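Local coordinates for protein alcohol dehydrogenase (Escherichia coli, PDB 5VM2) that probably oxidises or reduces an unidentified alcohol with NAD(H) or NADP(H), as a zinc-binding member of the medium-chain alcohol dehydrogenase family, at residues P57-G62 and P119-A124; V78-P83 and H131-T136; L150-A155 and F291-R296; K171-G176 and A197-L202; A254-M259 and A275-K280. All coordinates share one frame; numbering follows the deposited sequence.

Contact 1: P57-G62 and P119-A124; sequences PNQEIG and PNYRGA
Q59 and Y121 meet where two loops of the GroES-like domain of this alcohol dehydrogenase run beside each other. One loop precedes strand 67-74, and the other leads into strand 128-132. CG of Q59 stands anti to its backbone N (chi1 159°), which brings CG to 3.8 Å from CD1 of Y121. The chain then bends at chi2. CD also lies near Y121 CD1, and the amide approaches the ring obliquely, its plane turned 43°. NE2 of Q59 comes to 3.6 Å from O of N120. It donates to O of E60, at 2.9 Å, and this fixes the rotation of the amide. That acceptor lies close to the plane of the Q59 amide, while NE2 sits above the carbonyl plane of E60.

CB of Y121 points toward 57-62. Its OH is held by O of I52, and the ring also rests on P50. E60 turns its carboxylate elsewhere, to K5. Further on, C of G62 is 3.8 Å from CA of G123. The absence of side chains at both glycines lets the backbones come this close. One hydrogen bond joins the loops, from G62 N to Y121 O at 2.9 Å.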
# COMPACT_ATOMS: atom_id res chain seq x y z
N PRO A 57 -3.20 14.36 25.59
CA PRO A 57 -4.57 13.95 25.93
C PRO A 57 -5.61 14.17 24.84
O PRO A 57 -6.43 13.28 24.58
CB PRO A 57 -4.89 14.82 27.16
CG PRO A 57 -3.57 15.35 27.66
CD PRO A 57 -2.47 14.89 26.75
N ASN A 58 -5.62 15.35 24.21
CA ASN A 58 -6.60 15.63 23.17
C ASN A 58 -5.92 15.94 21.85
O ASN A 58 -6.28 16.90 21.16
CB ASN A 58 -7.51 16.78 23.60
CG ASN A 58 -6.78 17.85 24.38
OD1 ASN A 58 -5.75 18.37 23.93
ND2 ASN A 58 -7.29 18.18 25.55
N GLN A 59 -4.93 15.12 21.49
CA GLN A 59 -4.27 15.26 20.20
C GLN A 59 -5.26 15.08 19.06
O GLN A 59 -6.16 14.23 19.13
CB GLN A 59 -3.13 14.25 20.09
CG GLN A 59 -2.67 13.93 18.68
CD GLN A 59 -1.75 14.99 18.12
OE1 GLN A 59 -0.82 15.44 18.80
NE2 GLN A 59 -2.00 15.40 16.89
N GLU A 60 -5.12 15.89 18.02
CA GLU A 60 -5.96 15.78 16.83
C GLU A 60 -5.37 14.69 15.94
O GLU A 60 -4.33 14.89 15.30
CB GLU A 60 -6.05 17.12 16.12
CG GLU A 60 -6.75 18.19 16.96
CD GLU A 60 -6.72 19.57 16.33
OE1 GLU A 60 -6.09 19.73 15.26
OE2 GLU A 60 -7.33 20.50 16.90
N ILE A 61 -6.04 13.54 15.89
CA ILE A 61 -5.51 12.35 15.24
C ILE A 61 -5.94 12.35 13.78
O ILE A 61 -7.10 12.09 13.46
CB ILE A 61 -5.98 11.08 15.96
CG1 ILE A 61 -5.51 11.08 17.41
CG2 ILE A 61 -5.48 9.84 15.23
CD1 ILE A 61 -6.12 9.98 18.25
N GLY A 62 -4.99 12.64 12.89
CA GLY A 62 -5.27 12.58 11.47
C GLY A 62 -5.19 11.17 10.92
O GLY A 62 -4.66 10.25 11.54
N PRO A 119 4.51 9.77 16.06
CA PRO A 119 4.79 10.99 16.84
C PRO A 119 3.85 12.14 16.52
O PRO A 119 3.47 12.91 17.41
CB PRO A 119 6.24 11.34 16.45
CG PRO A 119 6.59 10.43 15.28
CD PRO A 119 5.35 9.72 14.85
N ASN A 120 3.45 12.25 15.26
CA ASN A 120 2.79 13.47 14.83
C ASN A 120 1.36 13.27 14.37
O ASN A 120 0.52 14.14 14.59
CB ASN A 120 3.61 14.11 13.70
CG ASN A 120 5.10 14.15 14.01
OD1 ASN A 120 5.50 14.49 15.13
ND2 ASN A 120 5.93 13.79 13.03
N TYR A 121 0.98 12.09 13.88
CA TYR A 121 -0.40 11.78 13.50
C TYR A 121 -0.94 12.76 12.45
O TYR A 121 -2.13 13.07 12.44
CB TYR A 121 -1.33 11.75 14.71
CG TYR A 121 -0.84 10.89 15.86
CD1 TYR A 121 -0.27 11.46 16.99
CD2 TYR A 121 -0.94 9.51 15.81
CE1 TYR A 121 0.18 10.68 18.04
CE2 TYR A 121 -0.50 8.72 16.85
CZ TYR A 121 0.06 9.31 17.96
OH TYR A 121 0.52 8.53 19.01
N ARG A 122 -0.06 13.25 11.57
CA ARG A 122 -0.48 14.10 10.47
C ARG A 122 -1.18 13.26 9.41
O ARG A 122 -0.56 12.37 8.82
CB ARG A 122 0.72 14.82 9.86
CG ARG A 122 1.47 15.76 10.76
CD ARG A 122 2.80 16.17 10.12
NE ARG A 122 2.64 16.66 8.74
CZ ARG A 122 2.87 15.94 7.65
NH1 ARG A 122 3.26 14.67 7.75
NH2 ARG A 122 2.69 16.47 6.45
N GLY A 123 -2.45 13.55 9.14
CA GLY A 123 -3.20 12.80 8.16
C GLY A 123 -3.18 13.46 6.79
O GLY A 123 -3.08 14.67 6.66
N ALA A 124 -3.27 12.62 5.75
CA ALA A 124 -3.39 13.13 4.39
C ALA A 124 -4.77 13.70 4.11
O ALA A 124 -4.93 14.47 3.15
CB ALA A 124 -3.06 12.03 3.38

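Contact 2: V78-P83 and H131-T136; sequences VRKFKP and HPESFT
E133 lies between V78, K80 and F81 in the GroES-like domain. The loop 78-83 here packs on the 3-10 turn that follows strand 128-132. The tight side is the F81 ring, whose CZ comes to 3.1 Å from O of T136. CG2 of T136 sits over one face in a CH-pi contact, 4.1 Å from the ring centroid and offset toward the rim. CG of E133 comes to the ring edge in plane. V87 and V29 continue this buried patch. V78 meets E133 tip to tip, with CG2 of V78 3.8 Å from OE1 of E133.

The outer side is polar and more open. OE2 of E133 accepts from the backbone N of K80 at 3.2 Å, on its anti side and 34° out of the carboxylate plane. The K80 side chain crosses E133 obliquely and bends at chi3 (64°). Its NZ stays 5.1 Å from E133 OE2, not in contact. NZ donates to the backbone O of E133 at 3.3 Å, from above the carbonyl plane. T136 N reaches the same oxygen from the opposite face. A water bridges the exposed lysine to T136, accepting from K80 NZ at 2.9 Å and donating to T136 O at 2.8 Å.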
# COMPACT_ATOMS: atom_id res chain seq x y z
N VAL A 78 13.71 24.89 -2.57
CA VAL A 78 13.15 23.86 -3.43
C VAL A 78 13.33 24.28 -4.88
O VAL A 78 12.87 25.35 -5.29
CB VAL A 78 11.67 23.60 -3.11
CG1 VAL A 78 11.04 22.73 -4.20
CG2 VAL A 78 11.53 22.94 -1.75
N ARG A 79 13.99 23.43 -5.67
CA ARG A 79 14.16 23.65 -7.10
C ARG A 79 13.48 22.60 -7.96
O ARG A 79 13.13 22.89 -9.11
CB ARG A 79 15.66 23.67 -7.46
CG ARG A 79 16.42 24.85 -6.87
CD ARG A 79 16.00 26.16 -7.52
NE ARG A 79 15.26 27.01 -6.60
CZ ARG A 79 15.82 27.92 -5.81
NH1 ARG A 79 17.13 28.08 -5.82
NH2 ARG A 79 15.07 28.64 -5.00
N LYS A 80 13.27 21.39 -7.43
CA LYS A 80 12.67 20.32 -8.21
C LYS A 80 11.23 20.64 -8.61
O LYS A 80 10.76 20.14 -9.64
CB LYS A 80 12.70 19.00 -7.42
CG LYS A 80 14.06 18.32 -7.38
CD LYS A 80 14.13 17.25 -6.29
CE LYS A 80 13.15 16.11 -6.55
NZ LYS A 80 13.23 15.05 -5.50
N PHE A 81 10.53 21.44 -7.82
CA PHE A 81 9.11 21.64 -8.00
C PHE A 81 8.78 23.13 -8.06
O PHE A 81 9.56 23.97 -7.61
CB PHE A 81 8.32 20.95 -6.87
CG PHE A 81 8.58 19.47 -6.78
CD1 PHE A 81 7.93 18.59 -7.63
CD2 PHE A 81 9.49 18.96 -5.87
CE1 PHE A 81 8.18 17.22 -7.56
CE2 PHE A 81 9.74 17.60 -5.79
CZ PHE A 81 9.08 16.73 -6.64
N LYS A 82 7.62 23.43 -8.63
CA LYS A 82 7.13 24.79 -8.79
C LYS A 82 5.62 24.77 -8.60
O LYS A 82 4.99 23.71 -8.68
CB LYS A 82 7.49 25.36 -10.16
CG LYS A 82 7.27 24.41 -11.34
CD LYS A 82 7.33 25.16 -12.66
CE LYS A 82 7.63 24.22 -13.83
NZ LYS A 82 6.77 23.01 -13.83
N PRO A 83 5.02 25.93 -8.32
CA PRO A 83 3.55 25.98 -8.21
C PRO A 83 2.89 25.54 -9.51
O PRO A 83 3.21 26.03 -10.60
CB PRO A 83 3.27 27.46 -7.91
CG PRO A 83 4.51 27.92 -7.21
CD PRO A 83 5.65 27.18 -7.86
N HIS A 131 5.29 18.64 2.55
CA HIS A 131 6.07 17.42 2.46
C HIS A 131 7.47 17.77 1.98
O HIS A 131 7.62 18.70 1.17
CB HIS A 131 5.43 16.40 1.52
CG HIS A 131 5.81 14.98 1.83
ND1 HIS A 131 5.58 14.40 3.06
CD2 HIS A 131 6.42 14.03 1.08
CE1 HIS A 131 6.03 13.16 3.05
NE2 HIS A 131 6.54 12.91 1.86
N PRO A 132 8.50 17.07 2.45
CA PRO A 132 9.85 17.32 1.94
C PRO A 132 9.92 17.05 0.44
O PRO A 132 9.39 16.06 -0.06
CB PRO A 132 10.73 16.34 2.73
CG PRO A 132 9.91 15.93 3.91
CD PRO A 132 8.48 16.01 3.48
N GLU A 133 10.60 17.95 -0.27
CA GLU A 133 10.80 17.79 -1.71
C GLU A 133 11.46 16.46 -2.04
O GLU A 133 11.20 15.88 -3.10
CB GLU A 133 11.62 18.97 -2.24
CG GLU A 133 12.60 18.64 -3.35
CD GLU A 133 13.69 19.68 -3.49
OE1 GLU A 133 14.13 20.23 -2.45
OE2 GLU A 133 14.11 19.97 -4.63
N SER A 134 12.29 15.93 -1.13
CA SER A 134 13.02 14.70 -1.41
C SER A 134 12.11 13.48 -1.49
O SER A 134 12.52 12.47 -2.08
CB SER A 134 14.11 14.49 -0.35
OG SER A 134 13.58 14.60 0.97
N PHE A 135 10.91 13.53 -0.92
CA PHE A 135 9.98 12.41 -1.00
C PHE A 135 8.67 12.82 -1.66
O PHE A 135 7.59 12.31 -1.33
CB PHE A 135 9.79 11.79 0.38
CG PHE A 135 11.01 11.06 0.85
CD1 PHE A 135 12.04 11.74 1.48
CD2 PHE A 135 11.17 9.71 0.57
CE1 PHE A 135 13.19 11.08 1.87
CE2 PHE A 135 12.32 9.03 0.96
CZ PHE A 135 13.33 9.72 1.61
N THR A 136 8.79 13.75 -2.60
CA THR A 136 7.70 14.13 -3.48
C THR A 136 8.13 13.83 -4.91
O THR A 136 9.31 13.95 -5.25
CB THR A 136 7.37 15.61 -3.30
OG1 THR A 136 6.95 15.84 -1.95
CG2 THR A 136 6.27 16.06 -4.26
O HOH W 1 11.44 13.32 -7.03

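Contact 3: L150-A155 and F291-R296; sequences LVEPAA and FRYANR. With MG (magnesium ion), chain C.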
# COMPACT_ATOMS: atom_id res chain seq x y z
N LEU A 150 -2.54 6.19 -5.95
CA LEU A 150 -2.41 4.74 -5.83
C LEU A 150 -1.00 4.24 -6.12
O LEU A 150 -0.75 3.04 -5.97
CB LEU A 150 -3.41 4.06 -6.76
CG LEU A 150 -4.82 4.64 -6.62
CD1 LEU A 150 -5.60 4.46 -7.91
CD2 LEU A 150 -5.53 3.99 -5.44
N VAL A 151 -0.05 5.14 -6.40
CA VAL A 151 1.34 4.71 -6.48
C VAL A 151 1.79 4.10 -5.16
O VAL A 151 2.57 3.14 -5.14
CB VAL A 151 2.24 5.89 -6.89
CG1 VAL A 151 3.71 5.56 -6.65
CG2 VAL A 151 1.99 6.27 -8.35
N GLU A 152 1.29 4.63 -4.04
CA GLU A 152 1.74 4.14 -2.73
C GLU A 152 1.45 2.66 -2.53
O GLU A 152 2.39 1.90 -2.25
CB GLU A 152 1.14 5.01 -1.62
CG GLU A 152 1.89 4.94 -0.30
CD GLU A 152 1.43 3.79 0.58
OE1 GLU A 152 0.47 3.09 0.20
OE2 GLU A 152 2.04 3.59 1.66
N PRO A 153 0.20 2.17 -2.64
CA PRO A 153 0.01 0.72 -2.51
C PRO A 153 0.65 -0.06 -3.64
O PRO A 153 1.11 -1.19 -3.41
CB PRO A 153 -1.52 0.56 -2.50
CG PRO A 153 -2.04 1.78 -3.21
CD PRO A 153 -1.08 2.87 -2.81
N ALA A 154 0.70 0.50 -4.85
CA ALA A 154 1.43 -0.18 -5.93
C ALA A 154 2.90 -0.32 -5.58
O ALA A 154 3.53 -1.34 -5.89
CB ALA A 154 1.25 0.59 -7.24
N ALA A 155 3.48 0.69 -4.93
CA ALA A 155 4.87 0.61 -4.49
C ALA A 155 5.07 -0.50 -3.47
O ALA A 155 6.15 -1.12 -3.43
CB ALA A 155 5.31 1.95 -3.90
N PHE A 291 8.20 -4.74 4.24
CA PHE A 291 7.74 -3.57 4.98
C PHE A 291 7.75 -2.33 4.09
O PHE A 291 8.82 -1.79 3.78
CB PHE A 291 8.61 -3.35 6.21
CG PHE A 291 8.05 -2.35 7.18
CD1 PHE A 291 8.60 -1.08 7.28
CD2 PHE A 291 6.98 -2.69 7.99
CE1 PHE A 291 8.08 -0.15 8.17
CE2 PHE A 291 6.46 -1.77 8.89
CZ PHE A 291 7.01 -0.50 8.98
N ARG A 292 6.56 -1.88 3.69
CA ARG A 292 6.39 -0.68 2.88
C ARG A 292 7.25 -0.72 1.62
O ARG A 292 7.05 -1.58 0.76
CB ARG A 292 6.70 0.57 3.72
CG ARG A 292 5.72 0.79 4.87
CD ARG A 292 6.13 1.94 5.77
NE ARG A 292 5.21 2.13 6.89
CZ ARG A 292 5.55 2.69 8.05
NH1 ARG A 292 6.79 3.12 8.24
NH2 ARG A 292 4.65 2.82 9.01
N TYR A 293 8.20 0.20 1.50
CA TYR A 293 8.94 0.33 0.24
C TYR A 293 10.19 1.16 0.50
O TYR A 293 10.22 1.99 1.41
CB TYR A 293 8.08 1.02 -0.83
CG TYR A 293 7.09 1.95 -0.19
CD1 TYR A 293 7.50 3.17 0.33
CD2 TYR A 293 5.76 1.58 -0.04
CE1 TYR A 293 6.61 4.01 0.95
CE2 TYR A 293 4.86 2.42 0.59
CZ TYR A 293 5.30 3.63 1.08
OH TYR A 293 4.42 4.46 1.71
N ALA A 294 11.20 0.92 -0.33
CA ALA A 294 12.39 1.76 -0.37
C ALA A 294 12.81 1.91 -1.82
O ALA A 294 12.98 0.90 -2.51
CB ALA A 294 13.53 1.17 0.47
N ASN A 295 12.96 3.15 -2.27
CA ASN A 295 13.44 3.50 -3.61
C ASN A 295 12.59 2.88 -4.72
O ASN A 295 13.10 2.56 -5.80
CB ASN A 295 14.91 3.09 -3.79
CG ASN A 295 15.78 3.50 -2.62
OD1 ASN A 295 15.80 4.67 -2.22
ND2 ASN A 295 16.51 2.54 -2.05
N ARG A 296 11.27 2.77 -4.50
CA ARG A 296 10.37 2.15 -5.47
C ARG A 296 9.47 3.13 -6.19
O ARG A 296 8.80 2.73 -7.15
CB ARG A 296 9.49 1.09 -4.79
CG ARG A 296 10.22 0.15 -3.86
CD ARG A 296 11.32 -0.63 -4.58
NE ARG A 296 11.83 -1.71 -3.73
CZ ARG A 296 12.80 -2.55 -4.07
NH1 ARG A 296 13.39 -2.45 -5.26
NH2 ARG A 296 13.18 -3.49 -3.22
MG MG C . -0.89 2.38 1.53
O HOH W 2 -0.64 0.49 1.63
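Y293 and E152 cross at about a right angle, with the phenol ring and the carboxylate 89° apart. OE2 of E152 lies at the ring edge, in the plane of the ring. The phenol OH donates to OE2 over a short 2.5 Å. OE2 is met on its anti side, with the hydroxyl 22° out of the carboxylate plane. The other oxygen faces the metal. OE1 of E152 binds the magnesium ion at 2.0 Å, so the two oxygens have different tasks. A bend at chi2 (-86°) turns CD off the line of the chain. CG of E152 also lies close to the hydroxyl, 3.3 Å from Y293 OH.

The metal site lies near the centre of the chain. H65 and E66 complete the protein ligands of the ion, and a water stands 1.9 Å from it. In zinc-containing alcohol dehydrogenases the catalytic metal lies in a cleft between the GroES-like and the Rossmann domain. The position of this ion is consistent with that site. Y293 is then a second-shell residue that holds a first-shell carboxylate. It comes from the loop after strand 286-290, while E152 belongs to helix 145-163.

The rest of the Y293 ring packs on the same helix. CB of A155 approaches it obliquely, 3.9 Å from CD2 of Y293. CB of R292 covers one ring face, over its centre. R296 starts toward A155, with the two CB atoms 4.4 Å apart. Its guanidinium then leads away, and R296 NE donates to ND1 of H159.

Contact 4: K171-G176 and A197-L202; sequences KIIILG and AVVDVL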
# COMPACT_ATOMS: atom_id res chain seq x y z
N LYS A 171 7.70 -19.64 -10.86
CA LYS A 171 6.26 -19.82 -10.69
C LYS A 171 5.85 -19.18 -9.38
O LYS A 171 6.49 -19.39 -8.35
CB LYS A 171 5.90 -21.30 -10.69
CG LYS A 171 6.19 -22.01 -12.00
CD LYS A 171 5.57 -23.39 -12.02
CE LYS A 171 4.05 -23.31 -12.01
NZ LYS A 171 3.50 -22.85 -13.32
N ILE A 172 4.77 -18.40 -9.42
CA ILE A 172 4.40 -17.53 -8.31
C ILE A 172 2.97 -17.85 -7.86
O ILE A 172 2.08 -18.06 -8.69
CB ILE A 172 4.55 -16.05 -8.70
CG1 ILE A 172 6.03 -15.75 -8.96
CG2 ILE A 172 4.00 -15.12 -7.62
CD1 ILE A 172 6.34 -14.30 -9.13
N ILE A 173 2.78 -17.91 -6.55
CA ILE A 173 1.46 -18.01 -5.93
C ILE A 173 1.27 -16.79 -5.05
O ILE A 173 2.11 -16.50 -4.20
CB ILE A 173 1.31 -19.29 -5.10
CG1 ILE A 173 1.43 -20.53 -5.99
CG2 ILE A 173 -0.03 -19.28 -4.38
CD1 ILE A 173 1.45 -21.83 -5.21
N ILE A 174 0.17 -16.07 -5.27
CA ILE A 174 -0.18 -14.92 -4.46
C ILE A 174 -1.42 -15.28 -3.65
O ILE A 174 -2.49 -15.55 -4.22
CB ILE A 174 -0.42 -13.68 -5.34
CG1 ILE A 174 0.90 -13.28 -6.02
CG2 ILE A 174 -0.98 -12.54 -4.51
CD1 ILE A 174 0.75 -12.18 -7.00
N LEU A 175 -1.27 -15.30 -2.33
CA LEU A 175 -2.39 -15.58 -1.43
C LEU A 175 -3.04 -14.25 -1.07
O LEU A 175 -2.48 -13.45 -0.32
CB LEU A 175 -1.91 -16.32 -0.18
CG LEU A 175 -1.19 -17.65 -0.43
CD1 LEU A 175 -0.78 -18.28 0.89
CD2 LEU A 175 -2.07 -18.60 -1.23
N GLY A 176 -4.22 -14.00 -1.64
CA GLY A 176 -4.92 -12.76 -1.41
C GLY A 176 -5.04 -11.93 -2.67
O GLY A 176 -4.04 -11.65 -3.34
N ALA A 197 -0.39 -17.77 -9.96
CA ALA A 197 -1.67 -18.20 -9.42
C ALA A 197 -2.07 -17.27 -8.28
O ALA A 197 -1.23 -16.88 -7.47
CB ALA A 197 -1.59 -19.65 -8.91
N VAL A 198 -3.34 -16.89 -8.25
CA VAL A 198 -3.86 -15.98 -7.23
C VAL A 198 -5.02 -16.67 -6.52
O VAL A 198 -5.94 -17.18 -7.17
CB VAL A 198 -4.31 -14.64 -7.85
CG1 VAL A 198 -4.98 -13.78 -6.78
CG2 VAL A 198 -3.13 -13.92 -8.47
N VAL A 199 -4.98 -16.66 -5.19
CA VAL A 199 -5.93 -17.36 -4.35
C VAL A 199 -6.68 -16.34 -3.50
O VAL A 199 -6.06 -15.50 -2.85
CB VAL A 199 -5.22 -18.38 -3.43
CG1 VAL A 199 -6.23 -19.14 -2.59
CG2 VAL A 199 -4.36 -19.34 -4.26
N ASP A 200 -8.01 -16.43 -3.50
CA ASP A 200 -8.83 -15.65 -2.58
C ASP A 200 -10.13 -16.41 -2.35
O ASP A 200 -10.27 -17.57 -2.76
CB ASP A 200 -9.07 -14.23 -3.12
CG ASP A 200 -9.65 -13.31 -2.06
OD1 ASP A 200 -8.99 -12.30 -1.72
OD2 ASP A 200 -10.75 -13.59 -1.55
N VAL A 201 -11.09 -15.76 -1.70
CA VAL A 201 -12.37 -16.39 -1.38
C VAL A 201 -13.55 -15.61 -1.93
O VAL A 201 -14.69 -16.04 -1.75
CB VAL A 201 -12.53 -16.59 0.15
CG1 VAL A 201 -11.53 -17.60 0.66
CG2 VAL A 201 -12.41 -15.26 0.89
N LEU A 202 -13.32 -14.48 -2.60
CA LEU A 202 -14.39 -13.65 -3.13
C LEU A 202 -14.29 -13.62 -4.65
O LEU A 202 -13.24 -13.27 -5.20
CB LEU A 202 -14.33 -12.24 -2.54
CG LEU A 202 -14.71 -12.16 -1.06
CD1 LEU A 202 -14.36 -10.80 -0.47
CD2 LEU A 202 -16.19 -12.48 -0.86
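L175 and V199 lie side by side on two neighbouring parallel strands, both side chains pointing to the same face of the sheet. CB of L175 leaves toward the face that also holds I173, A197 and V199. CG stands anti to the carbonyl carbon (chi1 -58°). CD1 is set anti to CA (chi2 180°), and CD2 is the branch facing V199, 3.8 Å from its CB and 3.9 Å from its CG2. The same CD2 also packs on L257, and the side chain touches V241. On the other face, CB of I174 meets CG2 of V198 at 4.1 Å.

Four backbone hydrogen bonds tie the strands. A197 N donates to I172 O, and I174 N to A197 O. V199 N then donates to I174 O, and G176 N to V199 O at 2.7 Å. The backbone of G176 takes angles that would jam a side chain against the preceding carbonyl. D200 closes its strand with an Asx turn, OD2 accepting from L202 N at 2.9 Å. Its OD1 accepts from A177 N. G176 opens a GxGxxG pattern, probably the dinucleotide-binding turn. Strand 171-175, helix 179-190 and strand 195-200 form the right-handed beta-alpha-beta unit of a Rossmann fold.

Contact 5: A254-M259 and A275-K280; sequences APYLVM and AINFLK
This is a surface contact between a turn leading into strand 258-259 and a loop at the edge of the dinucleotide-binding domain, where Y256 and P255 meet N277 and K280. The turn follows helix 248-253. The loop runs between strands 262-267 and 286-290. Y256 carries the polar part. Its side chain crosses N277 at about a right angle, with the ring and amide planes 84° apart. ND2 of N277 donates to OH of Y256 at 3.1 Å, along a fairly straight bond of 157°. OD1 of N277 accepts a weak bond from K280 N.

K280 also crosses the tyrosine at about a right angle. Its CD lies 3.7 Å from CD2 of Y256, and NZ is 3.4 Å from the same atom. The ammonium approaches the ring obliquely. The chain is bent at chi2 and again at chi4, which folds NZ back toward the tyrosine.

Both segments belong to the Rossmann fold, beside its parallel sheet. L257, next in the chain after Y256, packs on I173 and L175 of strand 171-175. P255 makes the apolar part of the contact. Its CG is 4.2 Å from CG2 of I276, and its CB is 4.0 Å from the backbone O of N277. A water lies between the segments, 3.1 Å from V258 O and 3.1 Å from K280 O.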
# COMPACT_ATOMS: atom_id res chain seq x y z
N ALA A 254 1.22 -21.17 3.49
CA ALA A 254 2.35 -20.97 2.59
C ALA A 254 3.43 -22.05 2.69
O ALA A 254 3.99 -22.41 1.64
CB ALA A 254 2.96 -19.58 2.82
N PRO A 255 3.77 -22.59 3.87
CA PRO A 255 4.76 -23.69 3.90
C PRO A 255 4.41 -24.85 2.98
O PRO A 255 5.31 -25.46 2.40
CB PRO A 255 4.74 -24.13 5.37
CG PRO A 255 4.36 -22.92 6.11
CD PRO A 255 3.42 -22.15 5.24
N TYR A 256 3.12 -25.16 2.83
CA TYR A 256 2.70 -26.28 2.00
C TYR A 256 2.68 -25.95 0.51
O TYR A 256 2.43 -26.85 -0.30
CB TYR A 256 1.31 -26.73 2.46
CG TYR A 256 1.30 -27.16 3.91
CD1 TYR A 256 0.99 -26.27 4.92
CD2 TYR A 256 1.63 -28.46 4.26
CE1 TYR A 256 1.00 -26.66 6.25
CE2 TYR A 256 1.64 -28.87 5.59
CZ TYR A 256 1.33 -27.97 6.58
OH TYR A 256 1.33 -28.37 7.89
N LEU A 257 2.96 -24.70 0.13
CA LEU A 257 2.82 -24.25 -1.25
C LEU A 257 4.14 -23.92 -1.93
O LEU A 257 4.15 -23.79 -3.16
CB LEU A 257 1.92 -23.01 -1.31
CG LEU A 257 0.52 -23.15 -0.71
CD1 LEU A 257 -0.23 -21.84 -0.80
CD2 LEU A 257 -0.25 -24.26 -1.42
N VAL A 258 5.23 -23.78 -1.18
CA VAL A 258 6.51 -23.31 -1.70
C VAL A 258 7.40 -24.50 -2.00
O VAL A 258 7.33 -25.55 -1.33
CB VAL A 258 7.18 -22.34 -0.69
CG1 VAL A 258 7.54 -23.07 0.59
CG2 VAL A 258 8.42 -21.67 -1.30
N MET A 259 8.25 -24.36 -3.01
CA MET A 259 9.20 -25.40 -3.35
C MET A 259 10.42 -25.32 -2.44
O MET A 259 10.71 -24.29 -1.82
CB MET A 259 9.66 -25.26 -4.80
CG MET A 259 10.71 -24.18 -5.00
SD MET A 259 11.25 -24.01 -6.72
CE MET A 259 10.79 -25.58 -7.41
N ALA A 275 1.33 -20.54 13.63
CA ALA A 275 2.13 -21.75 13.80
C ALA A 275 2.70 -22.19 12.45
O ALA A 275 1.94 -22.50 11.52
CB ALA A 275 1.29 -22.86 14.42
N ILE A 276 4.02 -22.21 12.34
CA ILE A 276 4.71 -22.54 11.09
C ILE A 276 5.24 -23.97 11.19
O ILE A 276 5.86 -24.34 12.19
CB ILE A 276 5.85 -21.55 10.80
CG1 ILE A 276 5.30 -20.14 10.61
CG2 ILE A 276 6.64 -22.00 9.57
CD1 ILE A 276 4.06 -20.06 9.74
N ASN A 277 4.99 -24.76 10.15
CA ASN A 277 5.51 -26.12 10.06
C ASN A 277 6.85 -26.07 9.33
O ASN A 277 6.91 -26.18 8.10
CB ASN A 277 4.51 -27.04 9.36
CG ASN A 277 4.93 -28.50 9.38
OD1 ASN A 277 6.10 -28.82 9.56
ND2 ASN A 277 3.97 -29.39 9.17
N PHE A 278 7.93 -25.91 10.10
CA PHE A 278 9.25 -25.78 9.49
C PHE A 278 9.73 -27.09 8.87
O PHE A 278 10.57 -27.07 7.96
CB PHE A 278 10.26 -25.28 10.52
CG PHE A 278 10.20 -23.79 10.72
CD1 PHE A 278 10.56 -22.94 9.69
CD2 PHE A 278 9.76 -23.25 11.91
CE1 PHE A 278 10.48 -21.56 9.85
CE2 PHE A 278 9.69 -21.88 12.09
CZ PHE A 278 10.05 -21.03 11.06
N LEU A 279 9.21 -28.23 9.34
CA LEU A 279 9.56 -29.50 8.72
C LEU A 279 9.22 -29.50 7.23
O LEU A 279 9.99 -30.00 6.41
CB LEU A 279 8.84 -30.65 9.44
CG LEU A 279 9.11 -32.07 8.93
CD1 LEU A 279 10.61 -32.32 8.79
CD2 LEU A 279 8.48 -33.10 9.86
N LYS A 280 8.08 -28.90 6.87
CA LYS A 280 7.66 -28.86 5.47
C LYS A 280 8.56 -27.97 4.62
O LYS A 280 8.57 -28.12 3.39
CB LYS A 280 6.22 -28.37 5.37
CG LYS A 280 5.49 -28.80 4.10
CD LYS A 280 4.93 -30.21 4.23
CE LYS A 280 4.61 -30.82 2.87
NZ LYS A 280 3.74 -29.95 2.04
O HOH W 3 9.31 -26.79 0.71

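How the contacts relate
Contacts 1 and 2 both lie in the GroES-like domain, with centres about 23 Å apart. Contact 1 joins two loops, contact 2 a loop and a strand end with its turn. Both are only partly buried. Contacts 4 and 5 lie in the Rossmann domain and touch, CD2 of L175 packing on CD1 of L257 at 3.7 Å. Contact 4 is core and contact 5 is surface. Contact 3 is buried near the chain centre. Contacts 4 and 5 are nested in the loop it closes. Contact 4 has backbone bonds and aliphatic packing, contact 3 a metal-bound carboxylate. Contacts 2 and 5 each use a lysine, with a bridging water in contact 2. Contact 1 pairs close glycine backbones with a Gln-Tyr contact.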